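3-polyprenyl-4-hydroxybenzoate decarboxylase and related decarboxylases (Pelotomaculum thermopropionicum, PDB 6H6X) is a UbiD-class enzyme that uses prenylated FMN and a metal ion for reversible decarboxylation, converting 2-furoic acid to 2,5-furandicarboxylic acid in the carboxylation direction. Local coordinates at residues I190-P194 with A195-A199; H287-I290 with P291-E295; H296-L299 with G300-R304; F354-S357 with S358-H362. The protein carries 8 engineered substitutions. All coordinates share one frame; numbering follows the deposited sequence.

Overall arrangement
Contacts 1, 2 and 3 are buried and pack together near the middle of the chain, while contact 4 lies about 18 Å from its centre and is partly exposed. Contacts 2 and 3 share helix 294-315, and Leu197 and Leu198 of contact 1 pack against that helix through Leu299. Chemistry follows place: contacts 1 and 2 are helix starts, capped by a histidine ring and a serine hydroxyl, and contact 2 adds a buried His-carboxylate bond. Contact 3 is mid-helix, with glycines under an arginine and a histidine against the cofactor. Contact 4 is a helix exit, meeting contact 3 at Arg304 and Glu359.

Contact 1: I190-P194 with A195-A199; sequences IGVHP and AVLLA
The N-cap of helix 194-199 is made here by a histidine: His193 turns its ring back over the first turn, and ND1 accepts from Ala195 N at 3.0 Å. The bond is nearly straight, 164° at the hydrogen, although the donor is tilted 23° from the ring plane. With CG anti to the backbone N (chi1 -168°), the imidazole swings alongside the chain, and CD of Pro194 lies over one of its faces toward the rim. ND1 must offer its lone pair here, so a neutral ring would probably carry its proton on NE2. Pro194 suits the first helical position because it has no N-H to satisfy; its carbonyl O receives Leu198 N at 2.8 Å. His193 O takes Val196 N at 2.9 Å, the donor standing well above the carbonyl plane, and a weak second bond from Leu197 N. This turn follows strand 184-190 of the antiparallel sheet in the Rift-related, FMN-binding domain, and leads into a short helix whose Leu197 and Leu198 pack on helix 294-315. Val192 crosses Leu197 at a slant: its CG2 meets CD2 of Leu197 at 3.7 Å and also touches CB of Val196, at 4.0 Å. The other surroundings of Leu197 include Ile135 of strand 130-139 and Leu299, and Trp8 meets the His193 ring with its own plane steeply inclined.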
loop_
_atom_site.group_PDB
_atom_site.type_symbol
_atom_site.label_atom_id
_atom_site.label_comp_id
_atom_site.label_asym_id
_atom_site.label_seq_id
_atom_site.Cartn_x
_atom_site.Cartn_y
_atom_site.Cartn_z
ATOM N N ILE B 190 -6.256 -28.397 18.687
ATOM C CA ILE B 190 -5.791 -27.031 18.839
ATOM C C ILE B 190 -4.321 -27.072 19.147
ATOM O O ILE B 190 -3.879 -27.824 19.994
ATOM C CB ILE B 190 -6.528 -26.328 19.966
ATOM C CG1 ILE B 190 -8.025 -26.227 19.682
ATOM C CG2 ILE B 190 -5.970 -24.918 20.169
ATOM C CD1 ILE B 190 -8.844 -25.804 20.902
ATOM N N GLY B 191 -3.525 -26.292 18.432
ATOM C CA GLY B 191 -2.102 -26.237 18.718
ATOM C C GLY B 191 -1.410 -27.267 17.879
ATOM O O GLY B 191 -0.851 -28.266 18.387
ATOM N N VAL B 192 -1.442 -27.016 16.583
ATOM C CA VAL B 192 -0.750 -27.862 15.625
ATOM C C VAL B 192 0.206 -27.050 14.790
ATOM O O VAL B 192 0.242 -25.819 14.796
ATOM C CB VAL B 192 -1.738 -28.623 14.740
ATOM C CG1 VAL B 192 -2.606 -29.552 15.555
ATOM C CG2 VAL B 192 -2.636 -27.680 13.922
ATOM N N HIS B 193 1.042 -27.766 14.084
ATOM C CA HIS B 193 1.977 -27.159 13.192
ATOM C C HIS B 193 1.223 -26.391 12.103
ATOM O O HIS B 193 0.208 -26.867 11.635
ATOM C CB HIS B 193 2.846 -28.257 12.577
ATOM C CG HIS B 193 4.029 -27.728 11.853
ATOM N ND1 HIS B 193 3.974 -27.356 10.531
ATOM C CD2 HIS B 193 5.304 -27.511 12.261
ATOM C CE1 HIS B 193 5.168 -26.942 10.151
ATOM N NE2 HIS B 193 5.990 -27.023 11.180
ATOM N N PRO B 194 1.732 -25.230 11.667
ATOM C CA PRO B 194 1.082 -24.502 10.576
ATOM C C PRO B 194 0.819 -25.250 9.282
ATOM O O PRO B 194 -0.143 -24.912 8.566
ATOM C CB PRO B 194 2.044 -23.349 10.298
ATOM C CG PRO B 194 2.706 -23.099 11.635
ATOM C CD PRO B 194 2.868 -24.464 12.238
ATOM N N ALA B 195 1.640 -26.236 8.948
ATOM C CA ALA B 195 1.375 -27.044 7.754
ATOM C C ALA B 195 0.091 -27.782 7.877
ATOM O O ALA B 195 -0.598 -28.008 6.873
ATOM C CB ALA B 195 2.506 -28.034 7.480
ATOM N N VAL B 196 -0.252 -28.192 9.095
ATOM C CA VAL B 196 -1.501 -28.920 9.310
ATOM C C VAL B 196 -2.723 -27.994 9.138
ATOM O O VAL B 196 -3.754 -28.405 8.563
ATOM C CB VAL B 196 -1.505 -29.639 10.665
ATOM C CG1 VAL B 196 -2.798 -30.395 10.883
ATOM C CG2 VAL B 196 -0.280 -30.586 10.789
ATOM N N LEU B 197 -2.588 -26.752 9.613
ATOM C CA LEU B 197 -3.609 -25.724 9.504
ATOM C C LEU B 197 -3.796 -25.352 8.054
ATOM O O LEU B 197 -4.930 -25.262 7.578
ATOM C CB LEU B 197 -3.249 -24.484 10.317
ATOM C CG LEU B 197 -3.193 -24.626 11.827
ATOM C CD1 LEU B 197 -2.596 -23.393 12.468
ATOM C CD2 LEU B 197 -4.522 -24.900 12.431
ATOM N N LEU B 198 -2.677 -25.177 7.359
ATOM C CA LEU B 198 -2.691 -24.902 5.938
ATOM C C LEU B 198 -3.370 -26.029 5.177
ATOM O O LEU B 198 -4.277 -25.794 4.383
ATOM C CB LEU B 198 -1.285 -24.619 5.478
ATOM C CG LEU B 198 -1.054 -24.240 4.033
ATOM C CD1 LEU B 198 -1.770 -22.970 3.683
ATOM C CD2 LEU B 198 0.439 -23.996 3.877
ATOM N N ALA B 199 -3.048 -27.268 5.505
ATOM C CA ALA B 199 -3.720 -28.417 4.880
ATOM C C ALA B 199 -5.210 -28.492 5.121
ATOM O O ALA B 199 -5.939 -28.983 4.254
ATOM C CB ALA B 199 -3.094 -29.715 5.309
#

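Contact 2: H287-I290 with P291-E295; sequences HTII and PASRE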
loop_
_atom_site.group_PDB
_atom_site.type_symbol
_atom_site.label_atom_id
_atom_site.label_comp_id
_atom_site.label_asym_id
_atom_site.label_seq_id
_atom_site.Cartn_x
_atom_site.Cartn_y
_atom_site.Cartn_z
ATOM N N HIS B 287 -3.677 -21.935 21.294
ATOM C CA HIS B 287 -3.450 -21.123 20.076
ATOM C C HIS B 287 -4.777 -20.465 19.678
ATOM O O HIS B 287 -5.834 -21.115 19.616
ATOM C CB HIS B 287 -2.931 -22.006 18.975
ATOM C CG HIS B 287 -2.804 -21.335 17.655
ATOM N ND1 HIS B 287 -3.003 -22.007 16.479
ATOM C CD2 HIS B 287 -2.484 -20.072 17.318
ATOM C CE1 HIS B 287 -2.755 -21.197 15.469
ATOM N NE2 HIS B 287 -2.439 -20.017 15.954
ATOM N N THR B 288 -4.750 -19.146 19.482
ATOM C CA THR B 288 -5.909 -18.492 18.905
ATOM C C THR B 288 -5.532 -17.800 17.600
ATOM O O THR B 288 -4.377 -17.386 17.428
ATOM C CB THR B 288 -6.562 -17.524 19.889
ATOM O OG1 THR B 288 -7.873 -17.242 19.405
ATOM C CG2 THR B 288 -5.742 -16.224 20.080
ATOM N N ILE B 289 -6.492 -17.732 16.685
ATOM C CA ILE B 289 -6.300 -16.978 15.444
ATOM C C ILE B 289 -7.218 -15.781 15.569
ATOM O O ILE B 289 -8.415 -15.930 15.794
ATOM C CB ILE B 289 -6.650 -17.830 14.220
ATOM C CG1 ILE B 289 -5.535 -18.870 13.953
ATOM C CG2 ILE B 289 -6.832 -16.975 12.993
ATOM C CD1 ILE B 289 -6.013 -20.012 13.037
ATOM N N ILE B 290 -6.655 -14.594 15.459
ATOM C CA ILE B 290 -7.454 -13.373 15.536
ATOM C C ILE B 290 -8.108 -13.179 14.175
ATOM O O ILE B 290 -7.409 -13.185 13.157
ATOM C CB ILE B 290 -6.574 -12.186 15.854
ATOM C CG1 ILE B 290 -6.017 -12.348 17.281
ATOM C CG2 ILE B 290 -7.382 -10.903 15.807
ATOM C CD1 ILE B 290 -4.811 -11.439 17.508
ATOM N N PRO B 291 -9.442 -13.066 14.128
ATOM C CA PRO B 291 -10.051 -12.964 12.798
ATOM C C PRO B 291 -9.625 -11.720 12.039
ATOM O O PRO B 291 -9.378 -10.652 12.633
ATOM C CB PRO B 291 -11.526 -12.907 13.119
ATOM C CG PRO B 291 -11.632 -13.775 14.326
ATOM C CD PRO B 291 -10.481 -13.305 15.161
ATOM N N ALA B 292 -9.531 -11.881 10.736
ATOM C CA ALA B 292 -8.952 -10.919 9.822
ATOM C C ALA B 292 -7.484 -10.502 10.023
ATOM O O ALA B 292 -7.022 -9.539 9.406
ATOM C CB ALA B 292 -9.854 -9.685 9.758
ATOM N N SER B 293 -6.725 -11.227 10.832
ATOM C CA SER B 293 -5.269 -11.061 10.894
ATOM C C SER B 293 -4.626 -11.668 9.640
ATOM O O SER B 293 -5.257 -12.399 8.880
ATOM C CB SER B 293 -4.692 -11.776 12.133
ATOM O OG SER B 293 -4.888 -13.169 12.038
ATOM N N ARG B 294 -3.363 -11.373 9.443
ATOM C CA ARG B 294 -2.558 -11.964 8.360
ATOM C C ARG B 294 -2.516 -13.460 8.431
ATOM O O ARG B 294 -2.616 -14.125 7.413
ATOM C CB ARG B 294 -1.142 -11.380 8.344
ATOM C CG ARG B 294 -1.055 -9.917 7.871
ATOM C CD ARG B 294 -1.572 -9.837 6.458
ATOM N NE ARG B 294 -1.137 -8.606 5.788
ATOM C CZ ARG B 294 -1.857 -7.495 5.670
ATOM N NH1 ARG B 294 -3.132 -7.368 6.180
ATOM N NH2 ARG B 294 -1.314 -6.504 4.981
ATOM N N GLU B 295 -2.466 -13.994 9.649
ATOM C CA GLU B 295 -2.496 -15.422 9.862
ATOM C C GLU B 295 -3.827 -16.005 9.363
ATOM O O GLU B 295 -3.841 -17.039 8.687
ATOM C CB GLU B 295 -2.270 -15.717 11.349
ATOM C CG GLU B 295 -2.288 -17.165 11.793
ATOM C CD GLU B 295 -2.162 -17.350 13.351
ATOM O OE1 GLU B 295 -2.627 -16.491 14.172
ATOM O OE2 GLU B 295 -1.588 -18.408 13.765
HETATM O O HOH W 1 -3.954 -14.215 14.826
#
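His287 presents its ring edge to Glu295: NE2 gives its N-H to OE2 at 2.8 Å, with the oxygen close to the imidazole plane. The carboxylate is twisted 44° from the ring; the bond reaches OE2 on its syn side, 32° out of the carboxylate plane. Over one face of that carboxylate sits Ile289, whose CG1 is 3.7 Å from Glu295 CD and whose side chain also touches the prenylated flavin. Glu295 reaches back from the first turn of helix 294-315 as an extended chain, CG anti to the backbone N (chi1 179°). Before the helix, a type II beta turn runs from Ile290 to Ser293. Its carbonyl, Ile290 O, is gripped twice by Ser293: by OG at 2.8 Å, in the carbonyl plane, and by the backbone N at 3.1 Å, from above it. Ser293 is the N-cap of the helix, its OG also bonded to His296 N. Water 1 ties the parts together, accepting from Ile290 N and donating to Ser293 OG and, at 2.7 Å, to Glu295 OE1. Replacing Glu295 by a leucine would probably leave His287 NE2 without its acceptor, cost the water one of its two, and strand the backbone N-H groups of Gly59 and Leu60. With those two amides counted, each carboxylate oxygen has two donors, and these four should fix the group's rotation and satisfy its polarity inside a buried site.

Contact 3: H296-L299 with G300-R304; sequences HLLL and GGIAR. With 4LU (1-deoxy-5-O-phosphono-1-(3,3,4,5-tetramethyl-9,11-dioxo-2,3,8,9,10,11-hexahydro-7H-quinolino[1,8-fg]pteridin-12-ium-7-y l)-D-ribitol), chain I.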
loop_
_atom_site.group_PDB
_atom_site.type_symbol
_atom_site.label_atom_id
_atom_site.label_comp_id
_atom_site.label_asym_id
_atom_site.label_seq_id
_atom_site.Cartn_x
_atom_site.Cartn_y
_atom_site.Cartn_z
ATOM N N HIS B 296 -4.933 -15.377 9.725
ATOM C CA HIS B 296 -6.228 -15.827 9.262
ATOM C C HIS B 296 -6.319 -15.737 7.734
ATOM O O HIS B 296 -6.657 -16.706 7.088
ATOM C CB HIS B 296 -7.333 -15.001 9.889
ATOM C CG HIS B 296 -8.711 -15.425 9.519
ATOM N ND1 HIS B 296 -9.795 -14.599 9.668
ATOM C CD2 HIS B 296 -9.183 -16.564 8.968
ATOM C CE1 HIS B 296 -10.894 -15.233 9.295
ATOM N NE2 HIS B 296 -10.546 -16.425 8.846
ATOM N N LEU B 297 -5.993 -14.569 7.196
ATOM C CA LEU B 297 -6.103 -14.331 5.752
ATOM C C LEU B 297 -5.189 -15.247 4.925
ATOM O O LEU B 297 -5.649 -15.854 3.949
ATOM C CB LEU B 297 -5.832 -12.844 5.446
ATOM C CG LEU B 297 -6.857 -11.845 6.025
ATOM C CD1 LEU B 297 -6.578 -10.456 5.550
ATOM C CD2 LEU B 297 -8.312 -12.274 5.791
ATOM N N LEU B 298 -3.934 -15.444 5.367
ATOM C CA LEU B 298 -2.980 -16.291 4.617
ATOM C C LEU B 298 -3.256 -17.777 4.671
ATOM O O LEU B 298 -2.969 -18.512 3.683
ATOM C CB LEU B 298 -1.537 -15.959 4.992
ATOM C CG LEU B 298 -1.102 -14.595 4.509
ATOM C CD1 LEU B 298 0.265 -14.170 5.051
ATOM C CD2 LEU B 298 -1.048 -14.617 3.020
ATOM N N LEU B 299 -3.836 -18.258 5.761
ATOM C CA LEU B 299 -4.182 -19.663 5.819
ATOM C C LEU B 299 -5.044 -20.064 4.656
ATOM O O LEU B 299 -4.695 -20.963 3.885
ATOM C CB LEU B 299 -4.871 -20.085 7.141
ATOM C CG LEU B 299 -3.959 -20.538 8.261
ATOM C CD1 LEU B 299 -4.839 -20.790 9.504
ATOM C CD2 LEU B 299 -3.181 -21.777 7.808
ATOM N N GLY B 300 -6.201 -19.418 4.560
ATOM C CA GLY B 300 -7.108 -19.666 3.418
ATOM C C GLY B 300 -6.564 -19.129 2.089
ATOM O O GLY B 300 -6.725 -19.766 1.066
ATOM N N GLY B 301 -5.916 -17.971 2.123
ATOM C CA GLY B 301 -5.377 -17.308 0.954
ATOM C C GLY B 301 -4.386 -18.115 0.127
ATOM O O GLY B 301 -4.528 -18.235 -1.078
ATOM N N ILE B 302 -3.386 -18.674 0.795
ATOM C CA ILE B 302 -2.357 -19.499 0.153
ATOM C C ILE B 302 -2.967 -20.713 -0.468
ATOM O O ILE B 302 -2.642 -21.040 -1.612
ATOM C CB ILE B 302 -1.236 -19.847 1.137
ATOM C CG1 ILE B 302 -0.482 -18.559 1.430
ATOM C CG2 ILE B 302 -0.273 -20.861 0.536
ATOM C CD1 ILE B 302 0.456 -18.674 2.588
ATOM N N ALA B 303 -3.909 -21.338 0.231
ATOM C CA ALA B 303 -4.657 -22.453 -0.355
ATOM C C ALA B 303 -5.442 -22.060 -1.591
ATOM O O ALA B 303 -5.436 -22.789 -2.605
ATOM C CB ALA B 303 -5.590 -23.075 0.672
ATOM N N ARG B 304 -6.111 -20.915 -1.532
ATOM C CA ARG B 304 -6.877 -20.446 -2.723
ATOM C C ARG B 304 -5.901 -20.034 -3.841
ATOM O O ARG B 304 -6.164 -20.256 -4.971
ATOM C CB ARG B 304 -7.876 -19.365 -2.381
ATOM C CG ARG B 304 -9.011 -19.826 -1.424
ATOM C CD ARG B 304 -10.065 -18.766 -1.056
ATOM N NE ARG B 304 -9.580 -17.760 -0.159
ATOM C CZ ARG B 304 -9.593 -17.831 1.194
ATOM N NH1 ARG B 304 -10.046 -18.890 1.795
ATOM N NH2 ARG B 304 -9.117 -16.816 1.955
HETATM C C9 4LU I . -11.186 -21.053 8.178
HETATM C C8 4LU I . -10.172 -20.466 8.992
HETATM C C7 4LU I . -10.464 -19.715 10.135
HETATM C C10 4LU I . -14.914 -21.547 8.123
HETATM C C6 4LU I . -11.912 -19.320 10.367
HETATM N N3 4LU I . -17.361 -22.163 9.316
HETATM C C2 4LU I . -17.014 -22.733 8.117
HETATM C C13 4LU I . -11.632 -17.573 12.438
HETATM C C5 4LU I . -12.453 -18.522 11.588
HETATM C C1 4LU I . -14.710 -18.745 10.633
HETATM O O2 4LU I . -17.811 -23.550 7.560
HETATM N N1 4LU I . -15.810 -22.438 7.542
HETATM C C4 4LU I . -16.550 -21.278 9.970
HETATM O O4 4LU I . -16.898 -20.791 11.077
HETATM C C4A 4LU I . -15.226 -20.919 9.351
HETATM N N5 4LU I . -14.293 -20.031 9.983
HETATM C C3 4LU I . -13.931 -18.352 11.657
HETATM C C12 4LU I . -12.474 -19.668 12.640
HETATM C C5A 4LU I . -12.920 -20.076 9.616
HETATM C C7M 4LU I . -9.342 -19.098 10.969
HETATM C C8M 4LU I . -8.761 -20.772 8.565
HETATM C C9A 4LU I . -12.567 -20.865 8.403
HETATM N N10 4LU I . -13.650 -21.279 7.536
HETATM C "C1'" 4LU I . -13.390 -21.898 6.238
HETATM C "C2'" 4LU I . -13.199 -23.433 6.204
HETATM O "O2'" 4LU I . -12.360 -23.930 7.251
HETATM C "C3'" 4LU I . -12.535 -23.784 4.882
HETATM O "O3'" 4LU I . -13.245 -23.155 3.811
HETATM C "C4'" 4LU I . -12.414 -25.298 4.682
HETATM O "O4'" 4LU I . -11.414 -25.690 3.694
HETATM C "C5'" 4LU I . -13.698 -26.009 4.289
HETATM O "O5'" 4LU I . -13.225 -27.369 4.187
HETATM P P 4LU I . -14.029 -28.535 3.389
HETATM O O2P 4LU I . -13.321 -29.864 3.708
HETATM O O3P 4LU I . -15.462 -28.545 3.996
HETATM O O1P 4LU I . -13.903 -28.140 1.917
HETATM O O HOH W 2 -9.025 -17.264 5.326
#
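Leu298 and Ile302 lie one turn apart on helix 294-315 and meet on the same flank, Leu298 CB 4.1 Å from Ile302 CD1, and Ile302 N bonds to Leu298 O at 2.9 Å. Another flank carries Arg304. Its chain bends at chi3 (-72°) and folds the guanidinium back flat over the helix backbone, with Gly300 C and Gly301 N beneath one face. Gly300 makes that possible, since a CB there would run into Arg304 NH1; a CB on Gly301 would collide with Leu297 O, which instead takes Gly301 N at 2.8 Å. Water 2 lies at the guanidinium edge, donating to His296 O at 3.0 Å and holding only a weak bond to Arg304 NH2, whose stronger partner is Cys330 O. This long helix passes from the cofactor-binding domain toward the C-terminal domain, and its first turns face the flavin. His296 lays its ring, tilted, over the face of the dimethylbenzene ring of the cofactor, its CD2/NE2 side nearest: CD2 is 3.2 Å from 4LU C7M, NE2 is 3.5 Å from 4LU C7, and the prenyl-derived methyl C13 lies over one face of the imidazole, toward its rim. With a leucine here, the Ala292 N-H would probably lose its acceptor, His296 ND1, and the dimethylbenzene face of the flavin would be left without the flat ring over it. Leu299 adds a second contact to the flavin, CD1 meeting 4LU C8M at 4.0 Å.

Contact 4: F354-S357 with S358-H362; sequences FNSS and SEVKH. Engineered in segment 354-357: Asn355 (natural residue Thr).
Val360 stands between Phe354 and Ser357, and these three bury the most surface in this turn. Its two methyls divide the work: CG1 meets ring atom CE1 of Phe354 at 4.0 Å, while CG2 touches OG of Ser357 at 3.6 Å and OG of Ser356 at 3.7 Å. The phenyl and isopropyl groups cross at about a right angle. Phe354 also runs its rim along the chain beyond, CE1 lying 4.0 Å from Lys361 C with that atom near the ring plane. Ser357 starts a type I beta turn that closes at Val360, but the closing bond, Val360 N to Ser357 O, is weak at 3.4 Å. Water 3 lies close to both carbonyls, 2.6 Å from Ser357 O and 2.7 Å from Val360 O. The hydroxyl of Ser357, its OG between the backbone N and the carbonyl carbon (chi1 63°), is turned toward CG2 of the valine. The OG of Ser356 is hydrogen-bonded back to Ala353 O. Glu359, at the third position of the turn, makes a salt bridge with Arg331, and Lys361 donates to Ala383 O and Cys386 O of the second subunit. The turn carries the chain from the end of helix 345-356 into strand 362-367 of the five-stranded mixed sheet, with helix 294-315 packed against Ser356 and Glu359, and Phe395 of strand 392-395 meeting the Phe354 ring edge-to-face.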
loop_
_atom_site.group_PDB
_atom_site.type_symbol
_atom_site.label_atom_id
_atom_site.label_comp_id
_atom_site.label_asym_id
_atom_site.label_seq_id
_atom_site.Cartn_x
_atom_site.Cartn_y
_atom_site.Cartn_z
ATOM N N PHE B 354 -12.003 -16.029 -12.717
ATOM C CA PHE B 354 -13.421 -16.114 -12.354
ATOM C C PHE B 354 -14.028 -17.521 -12.231
ATOM O O PHE B 354 -15.001 -17.701 -11.502
ATOM C CB PHE B 354 -14.270 -15.247 -13.296
ATOM C CG PHE B 354 -13.994 -13.803 -13.170
ATOM C CD1 PHE B 354 -13.755 -13.241 -11.929
ATOM C CD2 PHE B 354 -13.987 -12.984 -14.277
ATOM C CE1 PHE B 354 -13.503 -11.893 -11.785
ATOM C CE2 PHE B 354 -13.721 -11.619 -14.142
ATOM C CZ PHE B 354 -13.486 -11.089 -12.898
ATOM N N ASN B 355 -13.449 -18.505 -12.920
ATOM C CA ASN B 355 -13.830 -19.900 -12.716
ATOM C C ASN B 355 -13.074 -20.539 -11.523
ATOM O O ASN B 355 -13.559 -21.492 -10.970
ATOM C CB ASN B 355 -13.640 -20.700 -14.002
ATOM C CG ASN B 355 -14.323 -20.049 -15.207
ATOM O OD1 ASN B 355 -15.394 -19.428 -15.098
ATOM N ND2 ASN B 355 -13.675 -20.169 -16.362
ATOM N N SER B 356 -11.921 -20.012 -11.095
ATOM C CA SER B 356 -11.232 -20.533 -9.887
ATOM C C SER B 356 -12.166 -20.660 -8.659
ATOM O O SER B 356 -12.126 -21.665 -7.964
ATOM C CB SER B 356 -9.945 -19.732 -9.516
ATOM O OG SER B 356 -10.184 -18.437 -8.892
ATOM N N SER B 357 -12.983 -19.639 -8.425
ATOM C CA SER B 357 -13.990 -19.658 -7.351
ATOM C C SER B 357 -14.979 -18.578 -7.630
ATOM O O SER B 357 -14.629 -17.521 -8.127
ATOM C CB SER B 357 -13.391 -19.366 -5.961
ATOM O OG SER B 357 -12.843 -18.069 -5.924
ATOM N N SER B 358 -16.211 -18.816 -7.262
ATOM C CA SER B 358 -17.242 -17.792 -7.343
ATOM C C SER B 358 -16.936 -16.527 -6.497
ATOM O O SER B 358 -17.489 -15.468 -6.782
ATOM C CB SER B 358 -18.609 -18.416 -6.996
ATOM O OG SER B 358 -18.604 -18.898 -5.650
ATOM N N GLU B 359 -16.021 -16.614 -5.524
ATOM C CA GLU B 359 -15.636 -15.464 -4.679
ATOM C C GLU B 359 -14.833 -14.332 -5.362
ATOM O O GLU B 359 -14.977 -13.178 -4.953
ATOM C CB GLU B 359 -14.833 -15.957 -3.482
ATOM C CG GLU B 359 -15.634 -16.880 -2.559
ATOM C CD GLU B 359 -14.752 -17.786 -1.702
ATOM O OE1 GLU B 359 -13.630 -18.282 -2.112
ATOM O OE2 GLU B 359 -15.196 -17.980 -0.547
ATOM N N VAL B 360 -13.998 -14.659 -6.370
ATOM C CA VAL B 360 -13.141 -13.682 -6.971
ATOM C C VAL B 360 -14.027 -12.682 -7.708
ATOM O O VAL B 360 -14.854 -13.051 -8.527
ATOM C CB VAL B 360 -12.123 -14.249 -7.981
ATOM C CG1 VAL B 360 -11.363 -13.095 -8.624
ATOM C CG2 VAL B 360 -11.176 -15.232 -7.290
ATOM N N LYS B 361 -13.747 -11.415 -7.463
ATOM C CA LYS B 361 -14.635 -10.334 -7.779
ATOM C C LYS B 361 -13.952 -9.307 -8.722
ATOM O O LYS B 361 -14.600 -8.586 -9.458
ATOM C CB LYS B 361 -14.931 -9.654 -6.412
ATOM C CG LYS B 361 -16.293 -9.123 -6.332
ATOM C CD LYS B 361 -16.566 -8.445 -5.012
ATOM C CE LYS B 361 -17.004 -7.031 -5.327
ATOM N NZ LYS B 361 -17.618 -6.355 -4.154
ATOM N N HIS B 362 -12.651 -9.154 -8.579
ATOM C CA HIS B 362 -11.860 -8.105 -9.182
ATOM C C HIS B 362 -10.483 -8.755 -9.528
ATOM O O HIS B 362 -9.823 -9.382 -8.634
ATOM C CB HIS B 362 -11.710 -7.039 -8.142
ATOM C CG HIS B 362 -10.924 -5.830 -8.562
ATOM N ND1 HIS B 362 -9.541 -5.787 -8.567
ATOM C CD2 HIS B 362 -11.325 -4.570 -8.829
ATOM C CE1 HIS B 362 -9.123 -4.570 -8.863
ATOM N NE2 HIS B 362 -10.186 -3.810 -9.044
HETATM O O HOH W 3 -15.432 -15.491 -9.577
#